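Local coordinates for protein ureidoglycolate hydrolase (Arabidopsis thaliana, PDB 4PXE) that hydrolyses (S)-ureidoglycolate to glyoxylate, ammonium and carbon dioxide with two manganese ions per subunit, in the breakdown of purine nucleotides, at residues P251-A256 and N294-K299; G257-E262 and R332-S337; V236-N241 and S300-D305. All blocks are in the same frame, centred on the assembly; numbering follows the deposited sequence.

Contact 1 (P251-A256 and N294-K299); sequences PYRNDA and NSIPSK. With GLV (glyoxylic acid), chain H.
CD1 of Ile-296 sits over the centre of one face of the Arg-253 guanidinium, 3.6 Å from CZ, the two side chains crossing at about a right angle. The other branch, CG2, turns to Asp-255 and lies 3.7 Å from its OD2. OD1 of Asp-255 rests against the ring of Pro-297, 3.8 Å from CD, and caps the start of helix 256-272 through the backbone N of Leu-258. In the backbone, Ala-256 N gives a weak hydrogen bond to Pro-297 O (3.3 Å). A water bridges the same two segments, donating to both Asn-254 O and Pro-297 O. The arginine chain runs extended from CG to NE; NH2 is bonded to Val-248 O, NH1 to Thr-282 OG1 of the second subunit. At the far end Asn-294 ND2 donates to glyoxylate O2 over 2.9 Å at 161°; the same glyoxylate is also bonded to Arg-307 NH2 and the backbone N of Tyr-377, both of the second subunit. With the Ile-296 methyl CD1 on the guanidinium's flat face, NH2 meets a carbonyl and NH1 a hydroxyl across the interface, the latter bond consistent with the part in dimerization inferred for Arg-253 from related enzymes; Asn-294 serves the neighbouring subunit's active site.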
# COMPACT_ATOMS: atom_id res chain seq x y z
N PRO A 251 -3.80 25.97 -4.47
CA PRO A 251 -5.23 26.31 -4.64
C PRO A 251 -5.98 25.50 -5.69
O PRO A 251 -7.21 25.54 -5.72
CB PRO A 251 -5.18 27.78 -5.08
CG PRO A 251 -3.90 28.30 -4.55
CD PRO A 251 -2.94 27.14 -4.68
N TYR A 252 -5.27 24.78 -6.55
CA TYR A 252 -5.91 24.05 -7.64
C TYR A 252 -6.06 22.56 -7.37
O TYR A 252 -6.55 21.82 -8.22
CB TYR A 252 -5.16 24.29 -8.94
CG TYR A 252 -5.03 25.75 -9.26
CD1 TYR A 252 -6.09 26.46 -9.81
CD2 TYR A 252 -3.87 26.45 -8.97
CE1 TYR A 252 -5.99 27.81 -10.09
CE2 TYR A 252 -3.75 27.80 -9.24
CZ TYR A 252 -4.81 28.47 -9.79
OH TYR A 252 -4.70 29.82 -10.07
N ARG A 253 -5.67 22.14 -6.17
CA ARG A 253 -5.68 20.72 -5.81
C ARG A 253 -7.01 20.23 -5.25
O ARG A 253 -7.84 21.02 -4.78
CB ARG A 253 -4.58 20.45 -4.78
CG ARG A 253 -3.20 20.75 -5.33
CD ARG A 253 -2.11 20.43 -4.32
NE ARG A 253 -0.79 20.60 -4.92
CZ ARG A 253 0.31 19.98 -4.53
NH1 ARG A 253 0.26 19.12 -3.52
NH2 ARG A 253 1.46 20.20 -5.16
N ASN A 254 -7.20 18.92 -5.34
CA ASN A 254 -8.27 18.22 -4.64
C ASN A 254 -7.70 16.87 -4.21
O ASN A 254 -7.97 15.82 -4.80
CB ASN A 254 -9.59 18.17 -5.45
CG ASN A 254 -9.49 17.41 -6.76
OD1 ASN A 254 -8.42 17.27 -7.35
ND2 ASN A 254 -10.63 16.92 -7.23
N ASP A 255 -6.87 16.95 -3.18
CA ASP A 255 -5.98 15.87 -2.75
C ASP A 255 -6.76 14.78 -2.02
O ASP A 255 -7.24 15.00 -0.91
CB ASP A 255 -4.88 16.48 -1.86
CG ASP A 255 -3.76 15.50 -1.51
OD1 ASP A 255 -4.02 14.30 -1.26
OD2 ASP A 255 -2.60 15.96 -1.45
N ALA A 256 -6.87 13.61 -2.64
CA ALA A 256 -7.65 12.51 -2.06
C ALA A 256 -7.01 11.96 -0.80
O ALA A 256 -7.69 11.39 0.05
CB ALA A 256 -7.85 11.40 -3.09
N ASN A 294 6.06 11.86 -5.89
CA ASN A 294 5.90 13.08 -6.68
C ASN A 294 4.61 13.11 -7.51
O ASN A 294 4.51 13.83 -8.51
CB ASN A 294 7.15 13.37 -7.53
CG ASN A 294 7.60 12.18 -8.38
OD1 ASN A 294 7.18 11.04 -8.19
ND2 ASN A 294 8.49 12.46 -9.34
N SER A 295 3.62 12.34 -7.06
CA SER A 295 2.31 12.27 -7.70
C SER A 295 1.23 12.54 -6.65
O SER A 295 1.15 11.84 -5.64
CB SER A 295 2.13 10.89 -8.33
OG SER A 295 1.01 10.86 -9.18
N ILE A 296 0.39 13.55 -6.87
CA ILE A 296 -0.64 13.89 -5.89
C ILE A 296 -1.69 12.79 -5.92
O ILE A 296 -2.16 12.43 -6.99
CB ILE A 296 -1.34 15.21 -6.23
CG1 ILE A 296 -0.33 16.36 -6.33
CG2 ILE A 296 -2.40 15.54 -5.17
CD1 ILE A 296 -0.91 17.63 -6.96
N PRO A 297 -2.05 12.23 -4.76
CA PRO A 297 -3.01 11.12 -4.80
C PRO A 297 -4.32 11.48 -5.49
O PRO A 297 -4.96 12.47 -5.11
CB PRO A 297 -3.25 10.81 -3.31
CG PRO A 297 -2.00 11.24 -2.63
CD PRO A 297 -1.52 12.47 -3.40
N SER A 298 -4.71 10.68 -6.47
CA SER A 298 -5.98 10.86 -7.19
C SER A 298 -7.06 9.93 -6.67
O SER A 298 -8.23 10.10 -6.97
CB SER A 298 -5.81 10.66 -8.70
OG SER A 298 -5.24 9.40 -9.00
N LYS A 299 -6.66 8.92 -5.90
CA LYS A 299 -7.62 8.03 -5.26
C LYS A 299 -7.10 7.66 -3.88
O LYS A 299 -5.91 7.43 -3.70
CB LYS A 299 -7.84 6.76 -6.08
CG LYS A 299 -8.54 6.96 -7.40
CD LYS A 299 -9.15 5.65 -7.89
CE LYS A 299 -8.13 4.52 -7.87
NZ LYS A 299 -8.74 3.24 -8.36
C1 GLV H . 10.23 14.84 -11.55
O1 GLV H . 10.98 15.45 -12.55
C2 GLV H . 9.53 15.80 -10.65
O2 GLV H . 8.78 15.35 -9.74
O3 GLV H . 9.70 17.05 -10.79
O HOH W 1 -6.04 14.69 -6.36

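Contact 2 (G257-E262 and R332-S337); sequences GLAAAE and RKVKLS
Arg-332 grips the carboxylate of Glu-262 side-on with two nitrogens in a bidentate salt bridge. NE donates to OE1 over 3.0 Å at 170°, and NH2 donates to OE2 over 3.0 Å at 160°. Both oxygens lie close to the guanidinium plane, yet each is met from above the carboxylate plane, because the two flat groups are turned 52° against each other. NH2 has a second acid: Glu-268 of the second subunit forms a salt bridge with it, so the arginine pairs with a carboxylate from each chain, and its positive charge would probably ease their mutual repulsion. Across the dimer, Ala-261 meets Ala-261 of the second subunit, and Leu-265 of that subunit packs on Glu-262 and Arg-332.

The guanidinium also has an apolar neighbour. CB of Leu-258 stands over the centre of one face, 3.6 Å from Arg-332 CZ, and Leu-258 CD1 lies 3.6 Å from Arg-332 NH1. Arg-332 CG lies 4.1 Å from Ala-259 CB, and the bend at chi2 turns CD from an extended course. The same methyl of Ala-259 touches Val-334 CG2 at 4.0 Å.

Lys-333, with positive phi, is the C-prime residue of the Schellman motif that ends helix 311-332. It turns the chain from that helix into strand 335-344, and Val-334 follows directly on the turn.

The contact therefore joins one turn of helix 256-272 to the junction of helix 311-332 with its following strand. Ile-328 of the latter helix packs on Ala-259 and Glu-262, while Phe-238 of strand 222-239 lies against Ala-259 and Val-334.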
# COMPACT_ATOMS: atom_id res chain seq x y z
N GLY A 257 -5.70 12.13 -0.67
CA GLY A 257 -5.00 11.66 0.51
C GLY A 257 -5.37 12.50 1.72
O GLY A 257 -5.55 11.97 2.83
N LEU A 258 -5.49 13.81 1.53
CA LEU A 258 -5.87 14.69 2.63
C LEU A 258 -7.33 14.48 3.02
O LEU A 258 -7.64 14.54 4.22
CB LEU A 258 -5.56 16.14 2.29
CG LEU A 258 -4.06 16.42 2.16
CD1 LEU A 258 -3.82 17.88 1.86
CD2 LEU A 258 -3.31 15.99 3.44
N ALA A 259 -8.20 14.18 2.06
CA ALA A 259 -9.57 13.80 2.39
C ALA A 259 -9.57 12.56 3.28
O ALA A 259 -10.32 12.48 4.26
CB ALA A 259 -10.39 13.55 1.13
N ALA A 260 -8.73 11.58 2.95
CA ALA A 260 -8.65 10.35 3.71
C ALA A 260 -8.12 10.61 5.12
O ALA A 260 -8.64 10.05 6.09
CB ALA A 260 -7.77 9.34 3.00
N ALA A 261 -7.11 11.47 5.22
CA ALA A 261 -6.55 11.82 6.53
C ALA A 261 -7.61 12.47 7.42
O ALA A 261 -7.74 12.13 8.61
CB ALA A 261 -5.36 12.75 6.35
N GLU A 262 -8.38 13.37 6.83
CA GLU A 262 -9.45 14.04 7.57
C GLU A 262 -10.53 13.06 7.99
O GLU A 262 -11.06 13.18 9.11
CB GLU A 262 -10.03 15.19 6.74
CG GLU A 262 -9.04 16.32 6.61
CD GLU A 262 -9.47 17.41 5.64
OE1 GLU A 262 -10.13 17.11 4.63
OE2 GLU A 262 -9.11 18.58 5.90
N ARG A 332 -13.09 19.38 0.26
CA ARG A 332 -11.87 19.08 -0.49
C ARG A 332 -12.09 19.12 -2.00
O ARG A 332 -11.12 19.08 -2.77
CB ARG A 332 -11.34 17.70 -0.09
CG ARG A 332 -10.65 17.68 1.26
CD ARG A 332 -9.22 18.20 1.14
NE ARG A 332 -8.65 18.47 2.45
CZ ARG A 332 -7.54 19.16 2.64
NH1 ARG A 332 -6.90 19.68 1.60
NH2 ARG A 332 -7.09 19.37 3.87
N LYS A 333 -13.35 19.19 -2.41
CA LYS A 333 -13.72 19.18 -3.83
C LYS A 333 -13.32 17.88 -4.52
O LYS A 333 -12.94 17.85 -5.69
CB LYS A 333 -13.16 20.41 -4.55
CG LYS A 333 -13.69 21.72 -3.97
CD LYS A 333 -13.20 22.93 -4.74
CE LYS A 333 -11.76 23.26 -4.40
NZ LYS A 333 -11.63 23.90 -3.06
N VAL A 334 -13.42 16.79 -3.76
CA VAL A 334 -13.23 15.45 -4.30
C VAL A 334 -14.56 14.74 -4.40
O VAL A 334 -15.54 15.14 -3.77
CB VAL A 334 -12.25 14.60 -3.44
CG1 VAL A 334 -10.86 15.21 -3.47
CG2 VAL A 334 -12.75 14.45 -2.00
N LYS A 335 -14.60 13.69 -5.21
CA LYS A 335 -15.77 12.83 -5.30
C LYS A 335 -15.72 11.77 -4.20
O LYS A 335 -14.70 11.11 -4.00
CB LYS A 335 -15.84 12.15 -6.67
CG LYS A 335 -17.02 11.21 -6.85
CD LYS A 335 -17.01 10.59 -8.25
CE LYS A 335 -18.22 9.70 -8.48
NZ LYS A 335 -18.24 9.17 -9.87
N LEU A 336 -16.82 11.62 -3.47
CA LEU A 336 -16.98 10.47 -2.61
C LEU A 336 -17.44 9.35 -3.52
O LEU A 336 -18.65 9.18 -3.77
CB LEU A 336 -18.00 10.75 -1.51
CG LEU A 336 -18.28 9.61 -0.52
CD1 LEU A 336 -17.00 9.09 0.14
CD2 LEU A 336 -19.28 10.09 0.53
N SER A 337 -16.48 8.60 -4.06
CA SER A 337 -16.76 7.63 -5.11
C SER A 337 -17.26 6.29 -4.58
O SER A 337 -17.88 5.52 -5.31
CB SER A 337 -15.53 7.45 -6.01
OG SER A 337 -14.41 7.04 -5.25

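Contact 3 (V236-N241 and S300-D305); sequences VEFEGN and SHLEID
Antiparallel pairing of strands 222-239 and 295-308 forms part of the beta-sheet in the dimerization region of this M20-family enzyme. Val-236 and Leu-302 form a hydrogen-bonded pair, Leu-302 N reaching Val-236 O at 2.8 Å. Phe-238 and Ser-300 make the next such pair, with Ser-300 N 3.0 Å from Phe-238 O. Between them Glu-237 and His-301 are a non-hydrogen-bonded pair, where Glu-237 CA comes within 3.1 Å of Ser-300 O in a CA-H...O contact.

The sheet's two faces differ in character. On one, Val-236 CG2 meets Ile-304 CD1, and Leu-302 CD1 lies 4.0 Å from Phe-238 CE2. Leu-263 of helix 256-272 covers Val-236 and Phe-238 here. Ser-300 OG lies in the plane of the phenylalanine ring, at its edge, and is hydrogen-bonded to Ala-256 O.

The opposite face carries a polar row. CG of His-301 is anti to the backbone N (chi1 172°), and the ring has an acid at each nitrogen: ND1 donates to Glu-237 OE2 across the strands, and NE2 donates to Glu-303 OE2 over 2.7 Å at 177°. With both nitrogens donating to carboxylates, the imidazole is probably positively charged. An alanine in place of His-301 would probably leave Glu-237 OE2 and Glu-303 OE2 without the ring N-H each accepts, and leave the end of Glu-237 freer to turn.

The bond from His-301 ND1 to Glu-237 OE2 spans 2.7 Å and uses the anti lone pair of the oxygen, the carboxylate and ring planes standing 73° apart.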
# COMPACT_ATOMS: atom_id res chain seq x y z
N VAL A 236 -14.45 3.11 2.09
CA VAL A 236 -14.64 4.46 1.59
C VAL A 236 -13.56 4.79 0.58
O VAL A 236 -12.38 4.49 0.79
CB VAL A 236 -14.60 5.49 2.74
CG1 VAL A 236 -14.86 6.90 2.23
CG2 VAL A 236 -15.62 5.12 3.82
N GLU A 237 -13.97 5.40 -0.53
CA GLU A 237 -13.00 5.90 -1.50
C GLU A 237 -13.29 7.34 -1.89
O GLU A 237 -14.45 7.73 -2.05
CB GLU A 237 -12.94 5.02 -2.75
CG GLU A 237 -12.50 3.59 -2.44
CD GLU A 237 -12.10 2.80 -3.68
OE1 GLU A 237 -12.49 3.20 -4.80
OE2 GLU A 237 -11.40 1.78 -3.51
N PHE A 238 -12.23 8.12 -2.01
CA PHE A 238 -12.30 9.48 -2.53
C PHE A 238 -11.54 9.55 -3.85
O PHE A 238 -10.52 8.88 -4.00
CB PHE A 238 -11.65 10.47 -1.56
CG PHE A 238 -12.35 10.61 -0.24
CD1 PHE A 238 -13.51 11.38 -0.13
CD2 PHE A 238 -11.82 10.03 0.90
CE1 PHE A 238 -14.13 11.54 1.09
CE2 PHE A 238 -12.44 10.20 2.13
CZ PHE A 238 -13.60 10.95 2.22
N GLU A 239 -12.04 10.34 -4.80
CA GLU A 239 -11.33 10.55 -6.06
C GLU A 239 -11.10 12.03 -6.35
O GLU A 239 -12.00 12.86 -6.18
CB GLU A 239 -12.11 9.92 -7.23
CG GLU A 239 -12.05 8.40 -7.27
CD GLU A 239 -12.94 7.79 -8.35
OE1 GLU A 239 -13.77 8.52 -8.91
OE2 GLU A 239 -12.80 6.57 -8.61
N GLY A 240 -9.88 12.36 -6.78
CA GLY A 240 -9.53 13.71 -7.20
C GLY A 240 -8.79 13.67 -8.52
O GLY A 240 -8.71 12.63 -9.16
N ASN A 241 -8.26 14.81 -8.94
CA ASN A 241 -7.65 14.91 -10.27
C ASN A 241 -6.21 14.42 -10.34
O ASN A 241 -5.71 14.08 -11.41
CB ASN A 241 -7.72 16.34 -10.78
CG ASN A 241 -9.14 16.80 -11.01
OD1 ASN A 241 -9.96 16.07 -11.56
ND2 ASN A 241 -9.44 18.02 -10.57
N SER A 300 -8.00 7.63 -2.91
CA SER A 300 -7.66 7.08 -1.61
C SER A 300 -8.72 6.07 -1.21
O SER A 300 -9.87 6.18 -1.61
CB SER A 300 -7.52 8.18 -0.56
OG SER A 300 -8.74 8.89 -0.39
N HIS A 301 -8.31 5.09 -0.42
CA HIS A 301 -9.14 3.94 -0.08
C HIS A 301 -8.95 3.70 1.41
O HIS A 301 -7.83 3.45 1.85
CB HIS A 301 -8.67 2.73 -0.89
CG HIS A 301 -9.32 1.43 -0.50
ND1 HIS A 301 -10.42 0.92 -1.15
CD2 HIS A 301 -9.00 0.53 0.46
CE1 HIS A 301 -10.76 -0.23 -0.60
NE2 HIS A 301 -9.91 -0.49 0.38
N LEU A 302 -10.04 3.80 2.17
CA LEU A 302 -10.01 3.53 3.61
C LEU A 302 -10.90 2.36 3.94
O LEU A 302 -11.96 2.19 3.34
CB LEU A 302 -10.57 4.70 4.42
CG LEU A 302 -9.96 6.08 4.27
CD1 LEU A 302 -10.67 6.79 3.12
CD2 LEU A 302 -10.08 6.87 5.57
N GLU A 303 -10.48 1.55 4.91
CA GLU A 303 -11.36 0.54 5.47
C GLU A 303 -11.43 0.78 6.96
O GLU A 303 -10.40 0.88 7.65
CB GLU A 303 -10.88 -0.87 5.12
CG GLU A 303 -10.71 -1.03 3.62
CD GLU A 303 -10.48 -2.45 3.17
OE1 GLU A 303 -10.81 -3.40 3.92
OE2 GLU A 303 -9.96 -2.63 2.05
N ILE A 304 -12.66 0.89 7.45
CA ILE A 304 -12.95 1.39 8.79
C ILE A 304 -13.70 0.32 9.57
O ILE A 304 -14.66 -0.26 9.07
CB ILE A 304 -13.83 2.64 8.70
CG1 ILE A 304 -13.13 3.73 7.86
CG2 ILE A 304 -14.16 3.17 10.09
CD1 ILE A 304 -14.02 4.93 7.51
N ASP A 305 -13.24 0.06 10.80
CA ASP A 305 -13.85 -0.92 11.69
C ASP A 305 -14.47 -0.12 12.82
O ASP A 305 -13.82 0.75 13.39
CB ASP A 305 -12.75 -1.86 12.20
CG ASP A 305 -13.25 -2.87 13.21
OD1 ASP A 305 -13.55 -2.48 14.36
OD2 ASP A 305 -13.30 -4.06 12.86

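In the fold
Contacts 1 and 3 share strand 295-308, whereas contacts 1 and 2 take successive parts of the chain from 251 to 262, the loop and the helix it enters. Contacts 2 and 3 are the more buried; contact 1 is partly buried, at the substrate-binding end. Their chemistry follows their place: regular backbone bonds with one apolar and one polar face in contact 3, a salt bridge whose arginine also pairs with an acid of the second subunit in contact 2, and methyl-on-guanidinium packing, a water bridge and a glyoxylate bond in contact 1. Direct bonds link them: Asn-254 ND2 to Lys-333 O, Ser-298 O to Gly-240 N, and Lys-335 O to Glu-239 N. All three touch the second subunit.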